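Local coordinates for N-acylethanolamine-hydrolyzing acid amidase subunit beta (Caenorhabditis elegans, PDB 6DY3), which forms the beta subunit of a heterodimeric lysosomal amidase that probably degrades fatty acid amides such as N-palmitoylethanolamine to ethanolamine and free fatty acids, at residues B[78-81]-B[82-86]; B[149-153]-B[154-158]. One frame throughout, in Å; residues are numbered along the deposited sequence.

Contact 1: B[78-81]-B[82-86]; sequences DNIL and MEFYT
Ile80 and Phe84, one helical turn apart, send their side chains out in the same direction, and the aliphatic chain runs beside the ring. The touching branch is Ile80 CG1, 4.0 Å from Phe84 CE2; it stands anti to the backbone N (chi1 178°), which sets it beside the carbonyl carbon and towards the next turn. Phe84 N also donates to Ile80 O at 2.9 Å, an almost straight bond with an N-H...O angle of 174°. All of this belongs to the alpha-helix 76-89 of an Ntn-type amidase, where each such i to i+4 pair adds a backbone bond: Glu83 N reaches Asn79 O at 2.8 Å. Leu81 O in turn accepts Tyr85 N at 2.9 Å. Tyr85 CB sits 3.3 Å from Leu81 O, and the phenol extends off from there. Met82 rests its CB 3.6 Å from Asn79 O, and the side chain, bent at chi2, packs on Trp142; an unbranched thioether can follow such a bend. Apolar Leu81 and Ile80 suit a helix side that meets the alpha subunit: both pack against Leu55 of that chain, as Phe84 does against its Val59. Replacing Phe84 by alanine removes the ring, and Ile80 CG1 and Val59 of the alpha subunit would probably lose their aromatic neighbour as a gap opened at that interface.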
ATOM      1  N   ASP B  78      18.248 -11.189  13.583  1.00 71.70           N
ATOM      2  CA  ASP B  78      18.920 -12.205  12.780  1.00 75.84           C
ATOM      3  C   ASP B  78      18.814 -11.908  11.294  1.00 68.48           C
ATOM      4  O   ASP B  78      19.716 -12.264  10.529  1.00 71.43           O
ATOM      5  CB  ASP B  78      18.328 -13.586  13.055  1.00 83.92           C
ATOM      6  CG  ASP B  78      18.740 -14.143  14.405  1.00 89.35           C
ATOM      7  OD1 ASP B  78      19.165 -13.347  15.268  1.00 92.79           O
ATOM      8  OD2 ASP B  78      18.637 -15.373  14.603  1.00 89.03           O
ATOM      9  N   ASN B  79      17.727 -11.262  10.871  1.00 55.53           N
ATOM     10  CA  ASN B  79      17.390 -11.173   9.457  1.00 47.09           C
ATOM     11  C   ASN B  79      17.382  -9.760   8.898  1.00 42.21           C
ATOM     12  O   ASN B  79      16.978  -9.584   7.736  1.00 39.43           O
ATOM     13  CB  ASN B  79      16.016 -11.808   9.208  1.00 46.01           C
ATOM     14  CG  ASN B  79      15.980 -13.279   9.531  1.00 49.54           C
ATOM     15  OD1 ASN B  79      15.007 -13.757  10.111  1.00 56.46           O
ATOM     16  ND2 ASN B  79      17.032 -14.011   9.159  1.00 49.33           N
ATOM     17  N   ILE B  80      17.837  -8.765   9.653  1.00 40.81           N
ATOM     18  CA  ILE B  80      17.717  -7.379   9.201  1.00 38.09           C
ATOM     19  C   ILE B  80      18.463  -7.175   7.889  1.00 37.89           C
ATOM     20  O   ILE B  80      17.979  -6.490   6.984  1.00 37.67           O
ATOM     21  CB  ILE B  80      18.223  -6.410  10.292  1.00 40.54           C
ATOM     22  CG1 ILE B  80      18.127  -4.991   9.755  1.00 41.57           C
ATOM     23  CG2 ILE B  80      19.675  -6.723  10.708  1.00 45.95           C
ATOM     24  CD1 ILE B  80      18.074  -3.946  10.820  1.00 48.59           C
ATOM     25  N   LEU B  81      19.651  -7.781   7.762  1.00 38.31           N
ATOM     26  CA  LEU B  81      20.439  -7.650   6.542  1.00 32.19           C
ATOM     27  C   LEU B  81      19.697  -8.235   5.354  1.00 31.50           C
ATOM     28  O   LEU B  81      19.687  -7.643   4.265  1.00 30.10           O
ATOM     29  CB  LEU B  81      21.785  -8.348   6.699  1.00 32.43           C
ATOM     30  CG  LEU B  81      22.799  -7.667   7.612  1.00 32.68           C
ATOM     31  CD1 LEU B  81      24.110  -8.403   7.487  1.00 38.87           C
ATOM     32  CD2 LEU B  81      22.975  -6.194   7.302  1.00 31.38           C
ATOM     33  N   MET B  82      19.087  -9.408   5.537  1.00 36.72           N
ATOM     34  CA  MET B  82      18.320 -10.020   4.461  1.00 40.90           C
ATOM     35  C   MET B  82      17.059  -9.220   4.147  1.00 41.07           C
ATOM     36  O   MET B  82      16.628  -9.183   2.989  1.00 41.17           O
ATOM     37  CB  MET B  82      17.961 -11.465   4.843  1.00 43.57           C
ATOM     38  CG  MET B  82      17.428 -12.315   3.716  1.00 48.70           C
ATOM     39  SD  MET B  82      18.573 -12.424   2.329  1.00 56.65           S
ATOM     40  CE  MET B  82      17.605 -13.387   1.160  1.00 55.25           C
ATOM     41  N   GLU B  83      16.453  -8.574   5.148  1.00 41.74           N
ATOM     42  CA  GLU B  83      15.304  -7.708   4.892  1.00 42.43           C
ATOM     43  C   GLU B  83      15.706  -6.521   4.026  1.00 40.26           C
ATOM     44  O   GLU B  83      15.059  -6.222   3.017  1.00 40.09           O
ATOM     45  CB  GLU B  83      14.698  -7.219   6.215  1.00 46.53           C
ATOM     46  CG  GLU B  83      14.128  -8.322   7.118  1.00 53.17           C
ATOM     47  CD  GLU B  83      12.674  -8.679   6.813  1.00 55.76           C
ATOM     48  OE1 GLU B  83      12.084  -8.097   5.875  1.00 59.10           O
ATOM     49  OE2 GLU B  83      12.115  -9.550   7.520  1.00 53.93           O
ATOM     50  N   PHE B  84      16.774  -5.823   4.418  1.00 40.66           N
ATOM     51  CA  PHE B  84      17.258  -4.700   3.621  1.00 40.27           C
ATOM     52  C   PHE B  84      17.698  -5.153   2.237  1.00 38.21           C
ATOM     53  O   PHE B  84      17.524  -4.424   1.255  1.00 41.11           O
ATOM     54  CB  PHE B  84      18.412  -4.009   4.343  1.00 41.64           C
ATOM     55  CG  PHE B  84      17.975  -2.986   5.353  1.00 42.92           C
ATOM     56  CD1 PHE B  84      18.581  -1.737   5.400  1.00 43.50           C
ATOM     57  CD2 PHE B  84      16.962  -3.271   6.255  1.00 44.45           C
ATOM     58  CE1 PHE B  84      18.185  -0.790   6.331  1.00 43.04           C
ATOM     59  CE2 PHE B  84      16.556  -2.325   7.190  1.00 44.40           C
ATOM     60  CZ  PHE B  84      17.169  -1.084   7.228  1.00 43.86           C
ATOM     61  N   TYR B  85      18.274  -6.352   2.137  1.00 36.53           N
ATOM     62  CA  TYR B  85      18.772  -6.835   0.853  1.00 36.09           C
ATOM     63  C   TYR B  85      17.640  -6.992  -0.156  1.00 34.54           C
ATOM     64  O   TYR B  85      17.742  -6.530  -1.298  1.00 36.24           O
ATOM     65  CB  TYR B  85      19.509  -8.158   1.048  1.00 36.72           C
ATOM     66  CG  TYR B  85      19.943  -8.825  -0.239  1.00 37.25           C
ATOM     67  CD1 TYR B  85      20.999  -8.318  -0.985  1.00 38.49           C
ATOM     68  CD2 TYR B  85      19.309  -9.973  -0.699  1.00 38.73           C
ATOM     69  CE1 TYR B  85      21.407  -8.927  -2.159  1.00 40.83           C
ATOM     70  CE2 TYR B  85      19.709 -10.591  -1.872  1.00 41.15           C
ATOM     71  CZ  TYR B  85      20.759 -10.064  -2.598  1.00 43.96           C
ATOM     72  OH  TYR B  85      21.164 -10.673  -3.766  1.00 48.60           O
ATOM     73  N   THR B  86      16.548  -7.647   0.246  1.00 30.11           N
ATOM     74  CA  THR B  86      15.449  -7.868  -0.686  1.00 31.79           C
ATOM     75  C   THR B  86      14.710  -6.571  -0.996  1.00 31.44           C
ATOM     76  O   THR B  86      14.218  -6.392  -2.116  1.00 32.12           O
ATOM     77  CB  THR B  86      14.477  -8.901  -0.120  1.00 35.93           C
ATOM     78  OG1 THR B  86      13.863  -8.376   1.061  1.00 44.80           O
ATOM     79  CG2 THR B  86      15.208 -10.183   0.236  1.00 33.79           C
TER

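Contact 2: B[149-153]-B[154-158]; sequences PLNVD and ANQWF
Asn151 and Gln156 face each other across a tight turn and exchange two backbone hydrogen bonds. Gln156 N donates to Asn151 O at 2.8 Å, from well above the carbonyl plane, and Asn151 N returns a bond to Gln156 O at 3.0 Å, in the carbonyl plane. Their side chains pass at a slant, the amide planes 85° apart; the extended chain of Gln156 brings OE1 against Asn151 CB. With chi1 of -162°, Asn151 carries its amide back over the turn, where CG lies 3.5 Å from Ala154 CB. Ala154 N makes two weak bonds to this one residue, to Asn151 O and to Asn151 OD1, and a methyl is small enough to sit beneath the amide. Asn155 and Gln156 together oppose Asn151, which makes this a G1 beta bulge closing a hairpin-like turn. The first bulge residue, Asn155, has positive phi (64°), a left-handed conformation that asparagine tolerates better than most residues, and its N bonds to Val152 O at 3.0 Å. On the inner side, Leu150 CD2 lies 3.5 Å from Trp157 C, and Val152 CG1 packs on Trp157 CB at 4.3 Å. Beyond them Phe158 turns its ring edge to the indole of Trp157, Phe158 CD2 standing 3.4 Å above the plane of the Trp157 ring, over its centre. Farther out, strand 2-7 backs this apolar group through Ala6 and Gln7, and helix 173-185 covers Phe158. The start of the turn is moored by Asn132 OD1, hydrogen-bonded to Val152 N, while Asp153, at the surface, forms a salt bridge from OD2 to Lys131.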
ATOM      1  N   PRO B 149      -7.245 -18.153  -1.870  1.00 52.07           N
ATOM      2  CA  PRO B 149      -8.326 -17.451  -2.563  1.00 52.19           C
ATOM      3  C   PRO B 149      -9.668 -17.561  -1.844  1.00 51.13           C
ATOM      4  O   PRO B 149      -9.830 -18.291  -0.865  1.00 50.46           O
ATOM      5  CB  PRO B 149      -8.378 -18.165  -3.921  1.00 49.96           C
ATOM      6  CG  PRO B 149      -7.805 -19.538  -3.665  1.00 50.23           C
ATOM      7  CD  PRO B 149      -7.172 -19.559  -2.298  1.00 51.17           C
ATOM      8  N   LEU B 150     -10.635 -16.804  -2.358  1.00 50.12           N
ATOM      9  CA  LEU B 150     -12.007 -16.900  -1.884  1.00 49.76           C
ATOM     10  C   LEU B 150     -12.628 -18.228  -2.301  1.00 52.49           C
ATOM     11  O   LEU B 150     -12.314 -18.786  -3.357  1.00 54.04           O
ATOM     12  CB  LEU B 150     -12.844 -15.746  -2.438  1.00 46.98           C
ATOM     13  CG  LEU B 150     -12.652 -14.353  -1.836  1.00 44.68           C
ATOM     14  CD1 LEU B 150     -13.403 -13.316  -2.655  1.00 43.04           C
ATOM     15  CD2 LEU B 150     -13.136 -14.329  -0.393  1.00 46.51           C
ATOM     16  N   ASN B 151     -13.515 -18.745  -1.441  1.00 51.96           N
ATOM     17  CA  ASN B 151     -14.244 -19.987  -1.706  1.00 56.11           C
ATOM     18  C   ASN B 151     -15.686 -19.768  -1.231  1.00 56.56           C
ATOM     19  O   ASN B 151     -16.100 -20.259  -0.176  1.00 58.05           O
ATOM     20  CB  ASN B 151     -13.584 -21.176  -1.010  1.00 58.54           C
ATOM     21  CG  ASN B 151     -14.020 -22.504  -1.588  1.00 63.59           C
ATOM     22  OD1 ASN B 151     -15.058 -22.601  -2.248  1.00 64.86           O
ATOM     23  ND2 ASN B 151     -13.233 -23.541  -1.336  1.00 65.79           N
ATOM     24  N   VAL B 152     -16.460 -19.026  -2.028  1.00 52.29           N
ATOM     25  CA  VAL B 152     -17.808 -18.650  -1.606  1.00 54.20           C
ATOM     26  C   VAL B 152     -18.692 -19.874  -1.439  1.00 64.41           C
ATOM     27  O   VAL B 152     -19.569 -19.901  -0.565  1.00 65.63           O
ATOM     28  CB  VAL B 152     -18.429 -17.643  -2.596  1.00 52.19           C
ATOM     29  CG1 VAL B 152     -17.683 -16.310  -2.547  1.00 48.78           C
ATOM     30  CG2 VAL B 152     -18.441 -18.211  -4.014  1.00 55.77           C
ATOM     31  N   ASP B 153     -18.479 -20.910  -2.251  1.00 72.81           N
ATOM     32  CA  ASP B 153     -19.293 -22.113  -2.129  1.00 76.73           C
ATOM     33  C   ASP B 153     -18.981 -22.889  -0.858  1.00 74.51           C
ATOM     34  O   ASP B 153     -19.835 -23.646  -0.383  1.00 78.40           O
ATOM     35  CB  ASP B 153     -19.111 -22.998  -3.361  1.00 77.66           C
ATOM     36  CG  ASP B 153     -19.683 -22.364  -4.627  1.00 79.16           C
ATOM     37  OD1 ASP B 153     -20.545 -21.459  -4.523  1.00 76.07           O
ATOM     38  OD2 ASP B 153     -19.276 -22.779  -5.731  1.00 82.88           O
ATOM     39  N   ALA B 154     -17.781 -22.724  -0.302  1.00 65.86           N
ATOM     40  CA  ALA B 154     -17.432 -23.281   0.997  1.00 63.55           C
ATOM     41  C   ALA B 154     -17.731 -22.316   2.141  1.00 65.28           C
ATOM     42  O   ALA B 154     -17.227 -22.509   3.255  1.00 56.88           O
ATOM     43  CB  ALA B 154     -15.957 -23.679   1.017  1.00 61.45           C
ATOM     44  N   ASN B 155     -18.537 -21.285   1.884  1.00 78.75           N
ATOM     45  CA  ASN B 155     -18.877 -20.274   2.884  1.00 84.90           C
ATOM     46  C   ASN B 155     -17.647 -19.484   3.330  1.00 78.45           C
ATOM     47  O   ASN B 155     -17.579 -19.013   4.469  1.00 80.93           O
ATOM     48  CB  ASN B 155     -19.573 -20.903   4.094  1.00 91.19           C
ATOM     49  CG  ASN B 155     -20.376 -19.892   4.892  1.00 93.35           C
ATOM     50  OD1 ASN B 155     -21.010 -19.001   4.325  1.00 93.48           O
ATOM     51  ND2 ASN B 155     -20.345 -20.019   6.215  1.00 94.36           N
ATOM     52  N   GLN B 156     -16.674 -19.327   2.435  1.00 65.73           N
ATOM     53  CA  GLN B 156     -15.479 -18.523   2.684  1.00 56.19           C
ATOM     54  C   GLN B 156     -15.563 -17.296   1.779  1.00 49.49           C
ATOM     55  O   GLN B 156     -14.902 -17.209   0.744  1.00 45.90           O
ATOM     56  CB  GLN B 156     -14.217 -19.336   2.430  1.00 57.52           C
ATOM     57  CG  GLN B 156     -14.107 -20.583   3.302  1.00 64.75           C
ATOM     58  CD  GLN B 156     -12.862 -21.407   3.003  1.00 69.45           C
ATOM     59  OE1 GLN B 156     -12.247 -21.270   1.945  1.00 69.37           O
ATOM     60  NE2 GLN B 156     -12.483 -22.264   3.943  1.00 73.15           N
ATOM     61  N   TRP B 157     -16.388 -16.333   2.189  1.00 47.25           N
ATOM     62  CA  TRP B 157     -16.713 -15.183   1.358  1.00 44.07           C
ATOM     63  C   TRP B 157     -15.885 -13.947   1.680  1.00 41.18           C
ATOM     64  O   TRP B 157     -16.058 -12.924   1.012  1.00 36.21           O
ATOM     65  CB  TRP B 157     -18.204 -14.841   1.477  1.00 44.97           C
ATOM     66  CG  TRP B 157     -18.684 -14.578   2.880  1.00 42.78           C
ATOM     67  CD1 TRP B 157     -19.028 -15.508   3.817  1.00 41.03           C
ATOM     68  CD2 TRP B 157     -18.887 -13.297   3.494  1.00 40.95           C
ATOM     69  NE1 TRP B 157     -19.429 -14.890   4.976  1.00 41.54           N
ATOM     70  CE2 TRP B 157     -19.353 -13.532   4.806  1.00 41.15           C
ATOM     71  CE3 TRP B 157     -18.720 -11.976   3.063  1.00 38.41           C
ATOM     72  CZ2 TRP B 157     -19.650 -12.495   5.693  1.00 40.01           C
ATOM     73  CZ3 TRP B 157     -19.017 -10.945   3.946  1.00 37.59           C
ATOM     74  CH2 TRP B 157     -19.476 -11.212   5.245  1.00 37.63           C
ATOM     75  N   PHE B 158     -15.005 -14.003   2.684  1.00 44.47           N
ATOM     76  CA  PHE B 158     -14.142 -12.872   3.004  1.00 41.13           C
ATOM     77  C   PHE B 158     -12.741 -13.350   3.369  1.00 37.08           C
ATOM     78  O   PHE B 158     -12.526 -14.501   3.757  1.00 37.80           O
ATOM     79  CB  PHE B 158     -14.721 -12.011   4.147  1.00 40.80           C
ATOM     80  CG  PHE B 158     -14.892 -12.746   5.447  1.00 41.83           C
ATOM     81  CD1 PHE B 158     -13.833 -12.902   6.320  1.00 41.96           C
ATOM     82  CD2 PHE B 158     -16.120 -13.257   5.805  1.00 43.86           C
ATOM     83  CE1 PHE B 158     -13.993 -13.575   7.513  1.00 44.36           C
ATOM     84  CE2 PHE B 158     -16.287 -13.930   7.000  1.00 47.62           C
ATOM     85  CZ  PHE B 158     -15.221 -14.087   7.854  1.00 47.98           C
TER

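How the contacts relate
Contact 1 comes first along the chain and contact 2 follows some sixty residues later; their centres are 35 Å apart and their nearest atoms about 23 Å, so they do not touch. Contact 1 spans about two and a half turns of helix 76-89, at the interface with the alpha subunit; its Glu83 side chain lies about 11 Å from that of Asn163, probably important for activity. Contact 2 touches no other chain and lies away from the annotated sites. Its loop joins strand 145-149, outermost in the seven-stranded antiparallel sheet, to strand 158-161, outermost in the five-stranded one, and so connects the two sheets. Both contacts belong to the Ntn-type amidase unit.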